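Local structure of phenylalanine hydroxylase (2V27) at residues N133-M146 with V230-I244. The protein probably hydroxylates L-phenylalanine to L-tyrosine with molecular oxygen and tetrahydrobiopterin at a mononuclear iron site, the first step of phenylalanine breakdown. Residues are numbered along the deposited sequence; the frame is centred on the assembly and turned at random. Where two conformers were deposited one is given.
Sequences NSSFANYTEAYGKM and VSDLDEIRKFEVDDI
S135, Y139, A142 and M146 form a ridge on helix 134-146 that meets the short helix 233-237 and, beyond a bend, the start of the helix that begins at V241. The axes of 134-146 and 233-237 run in nearly the same direction, 29° apart, and approach to 8.9 Å. The backbones stay near each other along the whole length, from S135 beside S231 at one end to M146 beside V241 at the other, and are nearest between, where CA of Y139 lies 4.8 Å from CA of R237. Y139 has CG anti to its own N (chi1 167°), which lays its ring across L233, and L233 CD2 sits 3.7 Å from the ring centroid, almost exactly on the normal, as a CH-pi contact over one face. In the plane of the same ring, I236 CG2 abuts the edge at CE1. The other methyl of L233, CD1, reaches F136, whose CB also rests on V230 CG1. Toward the surface, S135 OG donates to D234 OD1 (2.8 Å), meeting the carboxylate on its syn side; the same OD1 pairs with R237 NH1 in a salt bridge. The aliphatic part of R237, bent at chi2 and chi3, runs alongside N138, its CD 3.4 Å from N138 CB, and CG also meets A142 CB. Farther along, the extended M146 crosses I244 at about a right angle, with CE 3.9 Å from I244 CD1, while V241 packs against the M146 backbone. Beyond the interface, Y139 OH is hydrogen-bonded to T165 of helix 152-167, and the side chain of F136, about 8 Å from the iron, touches L130 and L131 of helix 120-131, which carries the iron ligands H122 and H127. The contact thus joins the segment following strand 223-227 to the helical core around the metal.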
ATOM      1  N   ASN B 133      17.074 -14.250  23.443  1.00  9.92           N
ATOM      2  CA  ASN B 133      17.245 -13.114  24.333  1.00 10.12           C
ATOM      3  C   ASN B 133      16.144 -13.176  25.400  1.00  9.69           C
ATOM      4  O   ASN B 133      14.941 -13.295  25.084  1.00  9.92           O
ATOM      5  CB  ASN B 133      17.164 -11.817  23.503  1.00 10.59           C
ATOM      6  CG  ASN B 133      17.232 -10.524  24.339  1.00 11.06           C
ATOM      7  OD1 ASN B 133      18.273  -9.823  24.349  1.00 13.63           O
ATOM      8  ND2 ASN B 133      16.140 -10.175  25.002  1.00  7.81           N
ATOM      9  N   SER B 134      16.549 -13.089  26.664  0.50 10.45           N
ATOM     10  CA  SER B 134      15.596 -13.276  27.766  0.50 10.18           C
ATOM     11  C   SER B 134      14.496 -12.235  27.782  0.50 10.39           C
ATOM     12  O   SER B 134      13.339 -12.576  27.977  0.50 10.73           O
ATOM     13  CB  SER B 134      16.342 -13.239  29.096  0.50 11.15           C
ATOM     14  OG  SER B 134      17.237 -14.326  29.132  0.50 11.50           O
ATOM     15  N   SER B 135      14.854 -10.976  27.586  1.00  9.67           N
ATOM     16  CA  SER B 135      13.807  -9.907  27.550  1.00 10.62           C
ATOM     17  C   SER B 135      12.791 -10.129  26.420  1.00 10.21           C
ATOM     18  O   SER B 135      11.552 -10.048  26.632  1.00  9.93           O
ATOM     19  CB  SER B 135      14.415  -8.543  27.394  1.00 10.81           C
ATOM     20  OG  SER B 135      15.014  -8.137  28.610  1.00 13.14           O
ATOM     21  N   PHE B 136      13.283 -10.447  25.227  1.00 10.16           N
ATOM     22  CA  PHE B 136      12.385 -10.586  24.069  1.00  9.68           C
ATOM     23  C   PHE B 136      11.524 -11.860  24.247  1.00  9.27           C
ATOM     24  O   PHE B 136      10.313 -11.858  24.018  1.00  9.93           O
ATOM     25  CB  PHE B 136      13.223 -10.635  22.797  1.00  9.36           C
ATOM     26  CG  PHE B 136      12.398 -10.770  21.499  1.00  9.23           C
ATOM     27  CD1 PHE B 136      12.082  -9.634  20.745  1.00  9.79           C
ATOM     28  CD2 PHE B 136      11.909 -12.038  21.052  1.00  8.76           C
ATOM     29  CE1 PHE B 136      11.361  -9.762  19.516  1.00  8.85           C
ATOM     30  CE2 PHE B 136      11.222 -12.161  19.841  1.00 10.96           C
ATOM     31  CZ  PHE B 136      10.918 -11.018  19.087  1.00 11.34           C
ATOM     32  N   ALA B 137      12.167 -12.983  24.611  1.00  9.40           N
ATOM     33  CA  ALA B 137      11.452 -14.252  24.884  1.00 10.29           C
ATOM     34  C   ALA B 137      10.373 -14.105  25.978  1.00  9.27           C
ATOM     35  O   ALA B 137       9.224 -14.552  25.809  1.00 10.07           O
ATOM     36  CB  ALA B 137      12.475 -15.373  25.251  1.00 10.28           C
ATOM     37  N   ASN B 138      10.739 -13.481  27.095  1.00  9.14           N
ATOM     38  CA  ASN B 138       9.780 -13.352  28.213  1.00  9.72           C
ATOM     39  C   ASN B 138       8.612 -12.473  27.786  1.00  9.54           C
ATOM     40  O   ASN B 138       7.482 -12.721  28.171  1.00  9.47           O
ATOM     41  CB  ASN B 138      10.414 -12.832  29.503  1.00 10.76           C
ATOM     42  CG  ASN B 138      11.420 -13.792  30.100  1.00 13.54           C
ATOM     43  OD1 ASN B 138      11.405 -15.009  29.832  1.00 17.78           O
ATOM     44  ND2 ASN B 138      12.329 -13.231  30.886  1.00 15.79           N
ATOM     45  N   TYR B 139       8.867 -11.429  27.010  1.00  9.24           N
ATOM     46  CA  TYR B 139       7.801 -10.556  26.517  1.00  9.00           C
ATOM     47  C   TYR B 139       6.855 -11.358  25.595  1.00  9.73           C
ATOM     48  O   TYR B 139       5.625 -11.237  25.705  1.00 10.45           O
ATOM     49  CB  TYR B 139       8.425  -9.336  25.815  1.00  9.09           C
ATOM     50  CG  TYR B 139       7.431  -8.531  25.003  1.00  8.99           C
ATOM     51  CD1 TYR B 139       6.559  -7.644  25.640  1.00  9.61           C
ATOM     52  CD2 TYR B 139       7.359  -8.674  23.610  1.00  9.95           C
ATOM     53  CE1 TYR B 139       5.639  -6.911  24.936  1.00 11.35           C
ATOM     54  CE2 TYR B 139       6.432  -7.950  22.867  1.00  8.41           C
ATOM     55  CZ  TYR B 139       5.563  -7.089  23.518  1.00  8.91           C
ATOM     56  OH  TYR B 139       4.702  -6.312  22.733  1.00  8.74           O
ATOM     57  N   THR B 140       7.413 -12.182  24.716  1.00  9.49           N
ATOM     58  CA  THR B 140       6.618 -12.988  23.825  1.00  9.09           C
ATOM     59  C   THR B 140       5.738 -13.976  24.594  1.00  9.99           C
ATOM     60  O   THR B 140       4.553 -14.197  24.252  1.00  9.27           O
ATOM     61  CB  THR B 140       7.524 -13.660  22.781  1.00  8.79           C
ATOM     62  OG1 THR B 140       8.338 -12.663  22.137  1.00  8.05           O
ATOM     63  CG2 THR B 140       6.740 -14.412  21.736  1.00  9.60           C
ATOM     64  N   GLU B 141       6.316 -14.612  25.601  1.00  8.38           N
ATOM     65  CA  GLU B 141       5.502 -15.478  26.459  1.00 10.06           C
ATOM     66  C   GLU B 141       4.351 -14.686  27.146  1.00  9.70           C
ATOM     67  O   GLU B 141       3.205 -15.177  27.193  1.00 10.48           O
ATOM     68  CB  GLU B 141       6.415 -16.111  27.511  1.00 10.27           C
ATOM     69  CG  GLU B 141       5.677 -17.061  28.487  1.00 12.20           C
ATOM     70  CD  GLU B 141       6.569 -17.526  29.620  1.00 12.16           C
ATOM     71  OE1 GLU B 141       7.757 -17.182  29.647  1.00 13.62           O
ATOM     72  OE2 GLU B 141       6.071 -18.304  30.477  1.00 15.16           O
ATOM     73  N   ALA B 142       4.670 -13.532  27.693  1.00  9.00           N
ATOM     74  CA  ALA B 142       3.669 -12.715  28.386  1.00  9.94           C
ATOM     75  C   ALA B 142       2.597 -12.296  27.390  1.00 10.00           C
ATOM     76  O   ALA B 142       1.385 -12.262  27.711  1.00  9.41           O
ATOM     77  CB  ALA B 142       4.313 -11.498  29.005  1.00 10.41           C
ATOM     78  N   TYR B 143       2.986 -12.000  26.142  1.00  8.49           N
ATOM     79  CA  TYR B 143       2.030 -11.591  25.132  1.00 10.42           C
ATOM     80  C   TYR B 143       1.053 -12.761  24.901  1.00  9.07           C
ATOM     81  O   TYR B 143      -0.185 -12.602  24.801  1.00 11.47           O
ATOM     82  CB  TYR B 143       2.776 -11.172  23.851  1.00  9.73           C
ATOM     83  CG  TYR B 143       1.813 -11.001  22.719  1.00  7.31           C
ATOM     84  CD1 TYR B 143       1.164  -9.756  22.521  1.00 10.20           C
ATOM     85  CD2 TYR B 143       1.498 -12.053  21.826  1.00  8.17           C
ATOM     86  CE1 TYR B 143       0.236  -9.559  21.484  1.00 10.10           C
ATOM     87  CE2 TYR B 143       0.566 -11.853  20.767  1.00  8.69           C
ATOM     88  CZ  TYR B 143      -0.091 -10.580  20.612  1.00  9.39           C
ATOM     89  OH  TYR B 143      -1.015 -10.368  19.636  1.00 10.67           O
ATOM     90  N   GLY B 144       1.599 -13.982  24.785  1.00  9.13           N
ATOM     91  CA  GLY B 144       0.745 -15.140  24.611  1.00 10.59           C
ATOM     92  C   GLY B 144      -0.242 -15.258  25.778  1.00 10.69           C
ATOM     93  O   GLY B 144      -1.431 -15.510  25.547  1.00 10.51           O
ATOM     94  N   LYS B 145       0.243 -15.062  27.006  1.00 10.71           N
ATOM     95  CA  LYS B 145      -0.668 -15.122  28.162  1.00 12.14           C
ATOM     96  C   LYS B 145      -1.768 -14.043  28.105  1.00 11.68           C
ATOM     97  O   LYS B 145      -2.881 -14.296  28.545  1.00 12.41           O
ATOM     98  CB  LYS B 145       0.116 -15.075  29.448  1.00 12.55           C
ATOM     99  CG  LYS B 145       0.895 -16.364  29.654  1.00 14.86           C
ATOM    100  CD  LYS B 145       1.847 -16.227  30.846  1.00 19.93           C
ATOM    101  CE  LYS B 145       2.600 -17.538  31.148  1.00 22.35           C
ATOM    102  NZ  LYS B 145       3.720 -17.388  32.176  1.00 22.65           N
ATOM    103  N   MET B 146      -1.445 -12.852  27.592  1.00 12.49           N
ATOM    104  CA  MET B 146      -2.423 -11.769  27.492  1.00 13.41           C
ATOM    105  C   MET B 146      -3.637 -12.163  26.655  1.00 11.96           C
ATOM    106  O   MET B 146      -4.758 -11.767  26.984  1.00 13.13           O
ATOM    107  CB  MET B 146      -1.789 -10.512  26.873  1.00 12.97           C
ATOM    108  CG  MET B 146      -0.699  -9.827  27.624  1.00 15.92           C
ATOM    109  SD  MET B 146      -0.044  -8.523  26.521  1.00 17.03           S
ATOM    110  CE  MET B 146       1.501  -8.265  27.379  1.00 19.04           C
ATOM    111  N   VAL B 230      16.102  -3.527  23.517  1.00 10.60           N
ATOM    112  CA  VAL B 230      15.133  -4.643  23.604  1.00 10.06           C
ATOM    113  C   VAL B 230      14.665  -4.859  25.045  1.00 10.50           C
ATOM    114  O   VAL B 230      13.509  -5.225  25.266  1.00 11.12           O
ATOM    115  CB  VAL B 230      15.777  -5.898  22.986  1.00  9.93           C
ATOM    116  CG1 VAL B 230      14.891  -7.144  23.228  1.00 10.78           C
ATOM    117  CG2 VAL B 230      15.969  -5.691  21.502  1.00  9.63           C
ATOM    118  N   SER B 231      15.544  -4.621  26.030  1.00 11.12           N
ATOM    119  CA  SER B 231      15.102  -4.864  27.395  1.00 11.82           C
ATOM    120  C   SER B 231      14.040  -3.848  27.842  1.00 12.17           C
ATOM    121  O   SER B 231      13.400  -4.066  28.886  1.00 11.83           O
ATOM    122  CB  SER B 231      16.269  -4.896  28.354  1.00 12.40           C
ATOM    123  OG  SER B 231      16.910  -3.645  28.353  1.00 14.79           O
ATOM    124  N   ASP B 232      13.755  -2.822  27.020  1.00 10.62           N
ATOM    125  CA  ASP B 232      12.561  -1.988  27.303  1.00 11.18           C
ATOM    126  C   ASP B 232      11.233  -2.771  27.286  1.00 11.90           C
ATOM    127  O   ASP B 232      10.221  -2.361  27.892  1.00 14.27           O
ATOM    128  CB  ASP B 232      12.468  -0.745  26.390  1.00 11.71           C
ATOM    129  CG  ASP B 232      13.633   0.267  26.615  1.00 12.71           C
ATOM    130  OD1 ASP B 232      14.324   0.187  27.651  1.00 14.52           O
ATOM    131  OD2 ASP B 232      13.856   1.143  25.742  1.00 14.94           O
ATOM    132  N   LEU B 233      11.236  -3.915  26.619  1.00 11.21           N
ATOM    133  CA  LEU B 233      10.039  -4.770  26.644  1.00 11.56           C
ATOM    134  C   LEU B 233       9.723  -5.280  28.058  1.00 12.41           C
ATOM    135  O   LEU B 233       8.593  -5.690  28.319  1.00 12.00           O
ATOM    136  CB  LEU B 233      10.180  -5.962  25.671  1.00 11.08           C
ATOM    137  CG  LEU B 233      10.285  -5.623  24.173  1.00  9.26           C
ATOM    138  CD1 LEU B 233      10.780  -6.866  23.360  1.00 11.41           C
ATOM    139  CD2 LEU B 233       8.973  -5.074  23.677  1.00 11.94           C
ATOM    140  N   ASP B 234      10.725  -5.328  28.930  1.00 12.67           N
ATOM    141  CA  ASP B 234      10.457  -5.714  30.335  1.00 14.81           C
ATOM    142  C   ASP B 234       9.294  -4.957  30.967  1.00 15.61           C
ATOM    143  O   ASP B 234       8.492  -5.562  31.682  1.00 16.03           O
ATOM    144  CB  ASP B 234      11.682  -5.567  31.216  1.00 14.19           C
ATOM    145  CG  ASP B 234      12.824  -6.449  30.801  1.00 17.28           C
ATOM    146  OD1 ASP B 234      12.669  -7.361  29.932  1.00 16.18           O
ATOM    147  OD2 ASP B 234      13.929  -6.195  31.342  1.00 18.81           O
ATOM    148  N   GLU B 235       9.178  -3.657  30.690  1.00 16.93           N
ATOM    149  CA  GLU B 235       8.047  -2.856  31.241  1.00 20.18           C
ATOM    150  C   GLU B 235       6.655  -3.383  30.868  1.00 20.09           C
ATOM    151  O   GLU B 235       5.724  -3.429  31.706  1.00 19.93           O
ATOM    152  CB  GLU B 235       8.161  -1.367  30.881  1.00 19.13           C
ATOM    153  CG  GLU B 235       7.044  -0.508  31.511  1.00 24.20           C
ATOM    154  CD  GLU B 235       6.899   0.886  30.883  1.00 25.10           C
ATOM    155  OE1 GLU B 235       7.772   1.260  30.069  1.00 33.15           O
ATOM    156  OE2 GLU B 235       5.900   1.601  31.190  1.00 31.94           O
ATOM    157  N   ILE B 236       6.498  -3.804  29.617  1.00 18.63           N
ATOM    158  CA  ILE B 236       5.224  -4.382  29.172  1.00 18.83           C
ATOM    159  C   ILE B 236       5.034  -5.821  29.712  1.00 19.51           C
ATOM    160  O   ILE B 236       3.950  -6.231  30.116  1.00 20.07           O
ATOM    161  CB  ILE B 236       5.124  -4.384  27.602  1.00 18.33           C
ATOM    162  CG1 ILE B 236       5.553  -3.036  26.977  1.00 18.29           C
ATOM    163  CG2 ILE B 236       3.727  -4.763  27.150  1.00 17.55           C
ATOM    164  CD1 ILE B 236       5.075  -1.749  27.707  1.00 26.57           C
ATOM    165  N   ARG B 237       6.110  -6.583  29.720  1.00 19.14           N
ATOM    166  CA  ARG B 237       6.056  -7.964  30.182  1.00 20.99           C
ATOM    167  C   ARG B 237       5.602  -7.993  31.635  1.00 21.93           C
ATOM    168  O   ARG B 237       4.889  -8.916  32.037  1.00 23.73           O
ATOM    169  CB  ARG B 237       7.425  -8.628  30.020  1.00 20.40           C
ATOM    170  CG  ARG B 237       7.567 -10.035  30.629  1.00 21.63           C
ATOM    171  CD  ARG B 237       8.999 -10.170  31.085  1.00 27.09           C
ATOM    172  NE  ARG B 237       9.178  -9.903  32.494  1.00 33.14           N
ATOM    173  CZ  ARG B 237      10.314  -9.516  33.075  1.00 33.08           C
ATOM    174  NH1 ARG B 237      11.426  -9.293  32.383  1.00 33.13           N
ATOM    175  NH2 ARG B 237      10.321  -9.315  34.382  1.00 33.81           N
ATOM    176  N   LYS B 238       5.992  -6.979  32.402  1.00 23.07           N
ATOM    177  CA  LYS B 238       5.705  -6.984  33.833  1.00 23.81           C
ATOM    178  C   LYS B 238       4.251  -6.695  34.196  1.00 25.43           C
ATOM    179  O   LYS B 238       3.841  -6.987  35.338  1.00 25.64           O
ATOM    180  CB  LYS B 238       6.681  -6.081  34.582  1.00 24.21           C
ATOM    181  CG  LYS B 238       8.069  -6.729  34.711  1.00 24.16           C
ATOM    182  CD  LYS B 238       9.034  -5.791  35.437  1.00 27.99           C
ATOM    183  CE  LYS B 238      10.495  -6.183  35.276  1.00 28.95           C
ATOM    184  NZ  LYS B 238      11.331  -4.961  35.396  1.00 32.45           N
ATOM    185  N   PHE B 239       3.471  -6.121  33.269  1.00 24.88           N
ATOM    186  CA  PHE B 239       2.064  -5.812  33.558  1.00 25.99           C
ATOM    187  C   PHE B 239       1.304  -7.095  33.838  1.00 25.59           C
ATOM    188  O   PHE B 239       1.621  -8.155  33.287  1.00 26.12           O
ATOM    189  CB  PHE B 239       1.376  -5.103  32.392  1.00 26.58           C
ATOM    190  CG  PHE B 239       1.782  -3.657  32.202  1.00 29.10           C
ATOM    191  CD1 PHE B 239       2.045  -3.163  30.922  1.00 31.36           C
ATOM    192  CD2 PHE B 239       1.853  -2.778  33.281  1.00 32.41           C
ATOM    193  CE1 PHE B 239       2.405  -1.838  30.716  1.00 29.93           C
ATOM    194  CE2 PHE B 239       2.210  -1.434  33.078  1.00 33.31           C
ATOM    195  CZ  PHE B 239       2.484  -0.969  31.784  1.00 31.43           C
ATOM    196  N   GLU B 240       0.317  -7.022  34.721  1.00 25.06           N
ATOM    197  CA  GLU B 240      -0.648  -8.104  34.795  1.00 24.84           C
ATOM    198  C   GLU B 240      -1.578  -8.002  33.571  1.00 24.11           C
ATOM    199  O   GLU B 240      -1.715  -6.919  32.961  1.00 23.72           O
ATOM    200  CB  GLU B 240      -1.461  -8.028  36.100  1.00 25.26           C
ATOM    201  CG  GLU B 240      -0.621  -7.906  37.406  1.00 27.28           C
ATOM    202  CD  GLU B 240       0.447  -8.979  37.532  0.75 29.18           C
ATOM    203  OE1 GLU B 240       0.085 -10.177  37.480  0.75 33.13           O
ATOM    204  N   VAL B 241      -2.225  -9.116  33.222  1.00 23.56           N
ATOM    205  CA  VAL B 241      -3.182  -9.151  32.105  1.00 22.66           C
ATOM    206  C   VAL B 241      -4.326  -8.144  32.323  1.00 23.05           C
ATOM    207  O   VAL B 241      -4.759  -7.475  31.387  1.00 21.47           O
ATOM    208  CB  VAL B 241      -3.737 -10.579  31.898  1.00 22.76           C
ATOM    209  CG1 VAL B 241      -4.732 -10.658  30.764  1.00 24.77           C
ATOM    210  CG2 VAL B 241      -2.590 -11.539  31.625  1.00 23.19           C
ATOM    211  N   ASP B 242      -4.818  -8.023  33.560  1.00 23.68           N
ATOM    212  CA  ASP B 242      -5.791  -6.972  33.860  1.00 24.30           C
ATOM    213  C   ASP B 242      -5.289  -5.563  33.545  1.00 23.35           C
ATOM    214  O   ASP B 242      -6.081  -4.728  33.091  1.00 24.00           O
ATOM    215  CB  ASP B 242      -6.216  -7.023  35.336  1.00 25.14           C
ATOM    216  CG  ASP B 242      -6.942  -8.306  35.697  1.00 29.82           C
ATOM    217  OD1 ASP B 242      -7.501  -8.979  34.792  1.00 31.79           O
ATOM    218  OD2 ASP B 242      -6.944  -8.634  36.906  1.00 33.31           O
ATOM    219  N   ASP B 243      -3.996  -5.289  33.798  1.00 22.53           N
ATOM    220  CA  ASP B 243      -3.413  -3.969  33.480  1.00 22.77           C
ATOM    221  C   ASP B 243      -3.464  -3.736  31.973  1.00 20.59           C
ATOM    222  O   ASP B 243      -3.839  -2.658  31.508  1.00 20.89           O
ATOM    223  CB  ASP B 243      -1.968  -3.807  33.933  1.00 23.78           C
ATOM    224  CG  ASP B 243      -1.786  -3.939  35.441  1.00 28.53           C
ATOM    225  OD1 ASP B 243      -2.721  -3.564  36.207  1.00 30.69           O
ATOM    226  OD2 ASP B 243      -0.693  -4.408  35.843  1.00 30.22           O
ATOM    227  N   ILE B 244      -3.078  -4.752  31.197  1.00 19.41           N
ATOM    228  CA  ILE B 244      -3.165  -4.643  29.740  1.00 17.90           C
ATOM    229  C   ILE B 244      -4.601  -4.346  29.249  1.00 17.04           C
ATOM    230  O   ILE B 244      -4.821  -3.468  28.381  1.00 16.96           O
ATOM    231  CB  ILE B 244      -2.566  -5.909  29.034  1.00 17.44           C
ATOM    232  CG1 ILE B 244      -1.062  -6.121  29.381  1.00 18.77           C
ATOM    233  CG2 ILE B 244      -2.838  -5.895  27.537  1.00 18.55           C
ATOM    234  CD1 ILE B 244      -0.020  -5.066  28.889  1.00 20.49           C
TER